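Local coordinates for isocitrate dehydrogenase [NAD] subunit 1 (PDB 3BLX), which acts with its partner subunit as the allosteric NAD-dependent enzyme of the citric acid cycle that oxidises and decarboxylates isocitrate to 2-oxoglutarate, at the interface of chains A and B. Residues are numbered along the deposited sequence; one frame, centred on the assembly and turned at random. Chains: chain A, Isocitrate dehydrogenase [NAD] subunit 1; chain B, Isocitrate dehydrogenase [NAD] subunit 2.

Contact 1: the interface of chains A and B. Residues chain A 119-120, 224, 249-250; chain B 125-126, 229.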
loop_
_atom_site.group_PDB
_atom_site.type_symbol
_atom_site.label_atom_id
_atom_site.label_comp_id
_atom_site.label_asym_id
_atom_site.label_seq_id
_atom_site.Cartn_x
_atom_site.Cartn_y
_atom_site.Cartn_z
ATOM N N ARG A 119 34.246 -19.293 36.259
ATOM C CA ARG A 119 33.260 -20.243 36.762
ATOM C C ARG A 119 32.487 -20.982 35.646
ATOM O O ARG A 119 32.163 -22.163 35.779
ATOM C CB ARG A 119 32.330 -19.492 37.720
ATOM C CG ARG A 119 31.157 -20.239 38.248
ATOM C CD ARG A 119 30.829 -19.741 39.650
ATOM N NE ARG A 119 31.123 -18.326 39.822
ATOM C CZ ARG A 119 31.336 -17.740 41.002
ATOM N NH1 ARG A 119 31.307 -18.443 42.136
ATOM N NH2 ARG A 119 31.589 -16.442 41.051
ATOM N N ILE A 120 32.212 -20.309 34.535
ATOM C CA ILE A 120 31.594 -20.980 33.402
ATOM C C ILE A 120 32.430 -20.792 32.160
ATOM O O ILE A 120 32.704 -19.673 31.743
ATOM C CB ILE A 120 30.174 -20.474 33.135
ATOM C CG1 ILE A 120 29.321 -20.626 34.397
ATOM C CG2 ILE A 120 29.561 -21.222 31.963
ATOM C CD1 ILE A 120 27.932 -20.133 34.240
ATOM N N VAL A 224 23.237 -15.927 33.445
ATOM C CA VAL A 224 24.183 -16.252 34.498
ATOM C C VAL A 224 24.171 -17.737 34.817
ATOM O O VAL A 224 25.084 -18.243 35.454
ATOM C CB VAL A 224 23.935 -15.457 35.819
ATOM C CG1 VAL A 224 24.109 -13.981 35.583
ATOM C CG2 VAL A 224 22.555 -15.770 36.400
ATOM N N ALA A 249 31.203 -10.169 33.435
ATOM C CA ALA A 249 31.474 -11.016 34.575
ATOM C C ALA A 249 31.720 -12.477 34.173
ATOM O O ALA A 249 32.648 -13.129 34.679
ATOM C CB ALA A 249 30.346 -10.919 35.581
ATOM N N LEU A 250 30.882 -12.982 33.272
ATOM C CA LEU A 250 31.023 -14.328 32.713
ATOM C C LEU A 250 32.408 -14.678 32.170
ATOM O O LEU A 250 32.846 -15.821 32.349
ATOM C CB LEU A 250 30.020 -14.522 31.587
ATOM C CG LEU A 250 28.744 -15.286 31.901
ATOM C CD1 LEU A 250 28.423 -15.269 33.389
ATOM C CD2 LEU A 250 27.638 -14.719 31.055
ATOM N N THR B 125 25.946 -24.105 40.455
ATOM C CA THR B 125 27.071 -23.501 39.755
ATOM C C THR B 125 27.705 -22.307 40.499
ATOM O O THR B 125 28.907 -22.108 40.445
ATOM C CB THR B 125 26.768 -23.256 38.231
ATOM O OG1 THR B 125 27.567 -22.180 37.747
ATOM C CG2 THR B 125 25.306 -22.962 37.987
ATOM N N TYR B 126 26.909 -21.545 41.234
ATOM C CA TYR B 126 27.460 -20.482 42.074
ATOM C C TYR B 126 27.404 -20.909 43.532
ATOM O O TYR B 126 26.518 -21.657 43.919
ATOM C CB TYR B 126 26.700 -19.148 41.867
ATOM C CG TYR B 126 26.899 -18.539 40.486
ATOM C CD1 TYR B 126 27.843 -17.552 40.273
ATOM C CD2 TYR B 126 26.170 -18.981 39.399
ATOM C CE1 TYR B 126 28.056 -17.010 39.004
ATOM C CE2 TYR B 126 26.377 -18.453 38.128
ATOM C CZ TYR B 126 27.319 -17.469 37.935
ATOM O OH TYR B 126 27.516 -16.963 36.668
ATOM N N VAL B 229 27.814 -10.874 40.033
ATOM C CA VAL B 229 28.032 -12.080 39.250
ATOM C C VAL B 229 29.448 -12.637 39.382
ATOM O O VAL B 229 29.646 -13.864 39.333
ATOM C CB VAL B 229 27.664 -11.900 37.772
ATOM C CG1 VAL B 229 28.173 -13.115 36.911
ATOM C CG2 VAL B 229 26.142 -11.673 37.642
#

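Contact 2: the interface of chains A and B. Residues chain A 84, 88, 90, 135; chain B 189-190, 220, 222.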
loop_
_atom_site.group_PDB
_atom_site.type_symbol
_atom_site.label_atom_id
_atom_site.label_comp_id
_atom_site.label_asym_id
_atom_site.label_seq_id
_atom_site.Cartn_x
_atom_site.Cartn_y
_atom_site.Cartn_z
ATOM N N PRO A 84 31.107 8.305 35.963
ATOM C CA PRO A 84 29.886 7.507 35.773
ATOM C C PRO A 84 29.223 7.784 34.417
ATOM O O PRO A 84 28.599 6.881 33.854
ATOM C CB PRO A 84 28.979 7.954 36.943
ATOM C CG PRO A 84 29.902 8.546 37.956
ATOM C CD PRO A 84 31.032 9.160 37.163
ATOM N N THR A 88 28.068 4.828 31.239
ATOM C CA THR A 88 26.652 4.530 31.010
ATOM C C THR A 88 26.149 4.933 29.613
ATOM O O THR A 88 25.056 4.550 29.217
ATOM C CB THR A 88 25.744 5.147 32.101
ATOM O OG1 THR A 88 26.074 6.525 32.280
ATOM C CG2 THR A 88 25.952 4.454 33.407
ATOM N N HIS A 90 26.234 8.256 28.554
ATOM C CA HIS A 90 25.901 9.673 28.529
ATOM C C HIS A 90 27.169 10.543 28.546
ATOM O O HIS A 90 28.259 10.075 28.195
ATOM C CB HIS A 90 24.934 10.016 29.660
ATOM C CG HIS A 90 23.676 9.188 29.650
ATOM N ND1 HIS A 90 23.527 8.045 30.410
ATOM C CD2 HIS A 90 22.511 9.337 28.973
ATOM C CE1 HIS A 90 22.325 7.531 30.207
ATOM N NE2 HIS A 90 21.690 8.295 29.339
ATOM N N GLU A 135 16.337 5.096 26.417
ATOM C CA GLU A 135 17.126 5.771 27.431
ATOM C C GLU A 135 17.845 7.028 26.889
ATOM O O GLU A 135 17.972 8.047 27.575
ATOM C CB GLU A 135 18.117 4.776 28.051
ATOM C CG GLU A 135 18.822 5.296 29.289
ATOM C CD GLU A 135 19.547 4.204 30.076
ATOM O OE1 GLU A 135 19.029 3.067 30.138
ATOM O OE2 GLU A 135 20.626 4.490 30.653
ATOM N N LYS B 189 20.308 3.867 38.262
ATOM C CA LYS B 189 20.979 4.112 36.976
ATOM C C LYS B 189 21.504 5.569 36.951
ATOM O O LYS B 189 21.104 6.381 37.785
ATOM C CB LYS B 189 20.034 3.823 35.800
ATOM C CG LYS B 189 20.643 3.015 34.660
ATOM C CD LYS B 189 22.064 3.485 34.339
ATOM C CE LYS B 189 22.415 3.322 32.859
ATOM N NZ LYS B 189 22.450 1.910 32.391
ATOM N N SER B 190 22.407 5.878 36.015
ATOM C CA SER B 190 23.176 7.133 36.026
ATOM C C SER B 190 22.428 8.314 36.640
ATOM O O SER B 190 21.578 8.908 36.003
ATOM C CB SER B 190 23.640 7.499 34.617
ATOM O OG SER B 190 24.419 8.678 34.648
ATOM N N LEU B 220 25.740 1.987 41.042
ATOM C CA LEU B 220 25.180 1.979 39.690
ATOM C C LEU B 220 24.742 0.572 39.405
ATOM O O LEU B 220 25.464 -0.357 39.725
ATOM C CB LEU B 220 26.204 2.406 38.634
ATOM C CG LEU B 220 26.464 3.893 38.393
ATOM C CD1 LEU B 220 27.285 4.100 37.115
ATOM C CD2 LEU B 220 25.154 4.678 38.339
ATOM N N ASP B 222 24.772 -0.982 36.744
ATOM C CA ASP B 222 25.856 -1.591 35.954
ATOM C C ASP B 222 26.893 -2.272 36.851
ATOM O O ASP B 222 27.290 -3.399 36.598
ATOM C CB ASP B 222 26.619 -0.561 35.117
ATOM C CG ASP B 222 25.728 0.294 34.240
ATOM O OD1 ASP B 222 24.631 0.685 34.684
ATOM O OD2 ASP B 222 26.155 0.605 33.105
#

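Contact 3: the interface of chains A and B. Residues chain A 147-150; chain B 157-159.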
loop_
_atom_site.group_PDB
_atom_site.type_symbol
_atom_site.label_atom_id
_atom_site.label_comp_id
_atom_site.label_asym_id
_atom_site.label_seq_id
_atom_site.Cartn_x
_atom_site.Cartn_y
_atom_site.Cartn_z
ATOM N N VAL A 147 7.431 14.478 42.214
ATOM C CA VAL A 147 6.946 13.563 41.202
ATOM C C VAL A 147 7.772 13.721 39.941
ATOM O O VAL A 147 7.791 14.781 39.333
ATOM C CB VAL A 147 5.484 13.814 40.858
ATOM C CG1 VAL A 147 5.085 12.969 39.670
ATOM C CG2 VAL A 147 4.594 13.500 42.048
ATOM N N VAL A 148 8.476 12.671 39.556
ATOM C CA VAL A 148 9.249 12.726 38.343
ATOM C C VAL A 148 8.605 11.860 37.276
ATOM O O VAL A 148 8.193 10.728 37.532
ATOM C CB VAL A 148 10.695 12.306 38.557
ATOM C CG1 VAL A 148 11.394 12.230 37.220
ATOM C CG2 VAL A 148 11.385 13.296 39.444
ATOM N N GLU A 149 8.506 12.414 36.077
ATOM C CA GLU A 149 7.866 11.710 34.980
ATOM C C GLU A 149 8.831 11.565 33.830
ATOM O O GLU A 149 9.497 12.526 33.446
ATOM C CB GLU A 149 6.635 12.459 34.549
ATOM C CG GLU A 149 5.622 11.615 33.857
ATOM C CD GLU A 149 4.396 12.415 33.414
ATOM O OE1 GLU A 149 4.499 13.285 32.496
ATOM O OE2 GLU A 149 3.321 12.148 33.991
ATOM N N SER A 150 8.918 10.346 33.304
ATOM C CA SER A 150 9.738 10.041 32.120
ATOM C C SER A 150 8.860 9.815 30.881
ATOM O O SER A 150 7.815 9.176 30.950
ATOM C CB SER A 150 10.576 8.776 32.356
ATOM O OG SER A 150 11.486 8.924 33.427
ATOM N N ILE B 157 4.967 6.277 29.371
ATOM C CA ILE B 157 4.930 7.250 30.442
ATOM C C ILE B 157 5.043 6.471 31.741
ATOM O O ILE B 157 4.254 5.569 31.999
ATOM C CB ILE B 157 3.599 8.024 30.374
ATOM C CG1 ILE B 157 3.409 8.595 28.976
ATOM C CG2 ILE B 157 3.548 9.157 31.339
ATOM C CD1 ILE B 157 2.076 9.295 28.799
ATOM N N LYS B 158 6.043 6.802 32.540
ATOM C CA LYS B 158 6.291 6.111 33.824
ATOM C C LYS B 158 6.455 7.120 34.965
ATOM O O LYS B 158 7.013 8.200 34.788
ATOM C CB LYS B 158 7.526 5.200 33.750
ATOM C CG LYS B 158 7.297 3.879 33.020
ATOM C CD LYS B 158 8.621 3.220 32.654
ATOM C CE LYS B 158 8.479 2.312 31.428
ATOM N NZ LYS B 158 9.794 1.987 30.786
ATOM N N LEU B 159 5.961 6.754 36.133
ATOM C CA LEU B 159 5.925 7.667 37.254
ATOM C C LEU B 159 6.744 7.131 38.401
ATOM O O LEU B 159 6.737 5.924 38.673
ATOM C CB LEU B 159 4.492 7.786 37.742
ATOM C CG LEU B 159 4.052 9.203 38.002
ATOM C CD1 LEU B 159 4.113 9.946 36.713
ATOM C CD2 LEU B 159 2.649 9.159 38.506
#

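Contact 1: the interface of chains A and B
The loop of A:Arg119 and A:Ile120 and the ends of chain A helices 216-225 and 237-251 meet the loop of B:Thr125 and B:Tyr126 and the end of chain B helix 221-230. B:Tyr126 reaches into chain A. Its phenol OH donates a hydrogen bond of 3.0 Å to the backbone O of A:Val224. The hydroxyl lies in the carbonyl plane, on a lone pair, with a C=O...OH angle of 130°. That oxygen also sits at the edge of the ring, in its plane. A:Arg119 covers the CD1 side of the ring, with NE 3.4 Å from B:Tyr126 CD1. The planes are 35° apart, and the guanidinium has CD1 over one face, offset toward its rim. The arginine chain starts with CG anti to the backbone N (chi1 174°), then bends past the backbone O of B:Thr125. A phenylalanine in place of B:Tyr126 would probably leave the A:Val224 carbonyl without this donor. Beyond the tyrosine hydroxyl, B:Val229 packs against chain A helices 216-225 and 237-251. Its CG1 is 3.4 Å from A:Ala249 CB, and its CG2 is 3.7 Å from A:Val224 CG1. The site lies where helices of both subunits end beside these loops, at one margin of the heterodimer interface.

Contact 2: the interface of chains A and B
B:Lys189 NZ lies between two carboxylates, one from each subunit. It forms a salt bridge across the interface with A:Glu135 OE2 at 3.6 Å. On its own side, NZ pairs with B:Asp222 OD1 at 3.4 Å, and this hydrogen bond is weak. The lysine chain bends at several torsions to bring its terminal NZ there. The extended glutamate crosses the lysine at a slant. A:Thr88 and B:Lys189 meet tip to tip, with the threonine CG2 3.8 Å from the lysine CE. B:Leu220 CD1 lies 4.0 Å from A:Thr88 CG2. B:Ser190 CB packs against A:Thr88 OG1 at 3.5 Å. Within the short helix 84-88, A:Thr88 OG1 donates a hydrogen bond of 3.0 Å to the backbone O of A:Pro84. The hydroxyl is tilted 25° from the carbonyl plane. OG1 stands between the backbone N and the carbonyl carbon (chi1 50°), which turns the methyl CG2 toward chain B. Judged from relatives, B:Lys189 is a lysine of the catalytic type and B:Asp222 is of the type that binds metal and substrate. Here IDH2 lends both to a cleft whose body is the IDH1 subunit. This cleft, seen in the apo form, probably serves as a regulatory ligand site.

Contact 3: the interface of chains A and B
Strand 147-155 of chain A and strand 153-161 of chain B run antiparallel, pairing A:Glu149 with B:Leu159 and A:Ser150 with B:Lys158. In the isocitrate and isopropylmalate dehydrogenase family, strands of this region form the clasp that ties two subunits together. The backbone N of A:Ser150 donates to the backbone O of B:Lys158 at 3.2 Å, and the bond is nearly straight, 171° at the hydrogen. The return bond, from B:Lys158 N to A:Ser150 O, is weak at 3.4 Å. B:Lys158 is poorly ordered, so its side chain is not interpreted. Next to this pair, the side chain of A:Glu149 reaches over chain B. Its CG is anti to the backbone N (chi1 -157°), and the chain stays extended beyond it. This lays the aliphatic part against B:Leu159, with CG 3.6 Å from the leucine CD1. B:Leu159 CD1 also lies 3.6 Å from A:Glu149 OE2, an oxygen of the carboxylate. B:Ile157 comes to the carboxylate from the other end of the segment. Its CG2 branch lies 4.0 Å from A:Glu149 CD. Both hydrophobic side chains cross the glutamate at a slant. A:Val147 CG1 makes a looser contact, 4.2 Å from B:Leu159 CG.

Contacts 1, 2 and 3 lie along one interface between an IDH1 and an IDH2 subunit. The centres of their C-alpha atoms are about 23 Å apart for contacts 1 and 2, 18 Å for contacts 2 and 3, and 35 Å for contacts 1 and 3. Contacts 1 and 2 share chain B helix 221-230, which runs from B:Asp222 in the cleft between the subunits to B:Val229. Contact 2 thus sits between paired strands and a helix-and-loop patch. The shared helix could couple the ligand cleft to the far end of the interface in this allosteric octamer, although one apo structure does not show such motion.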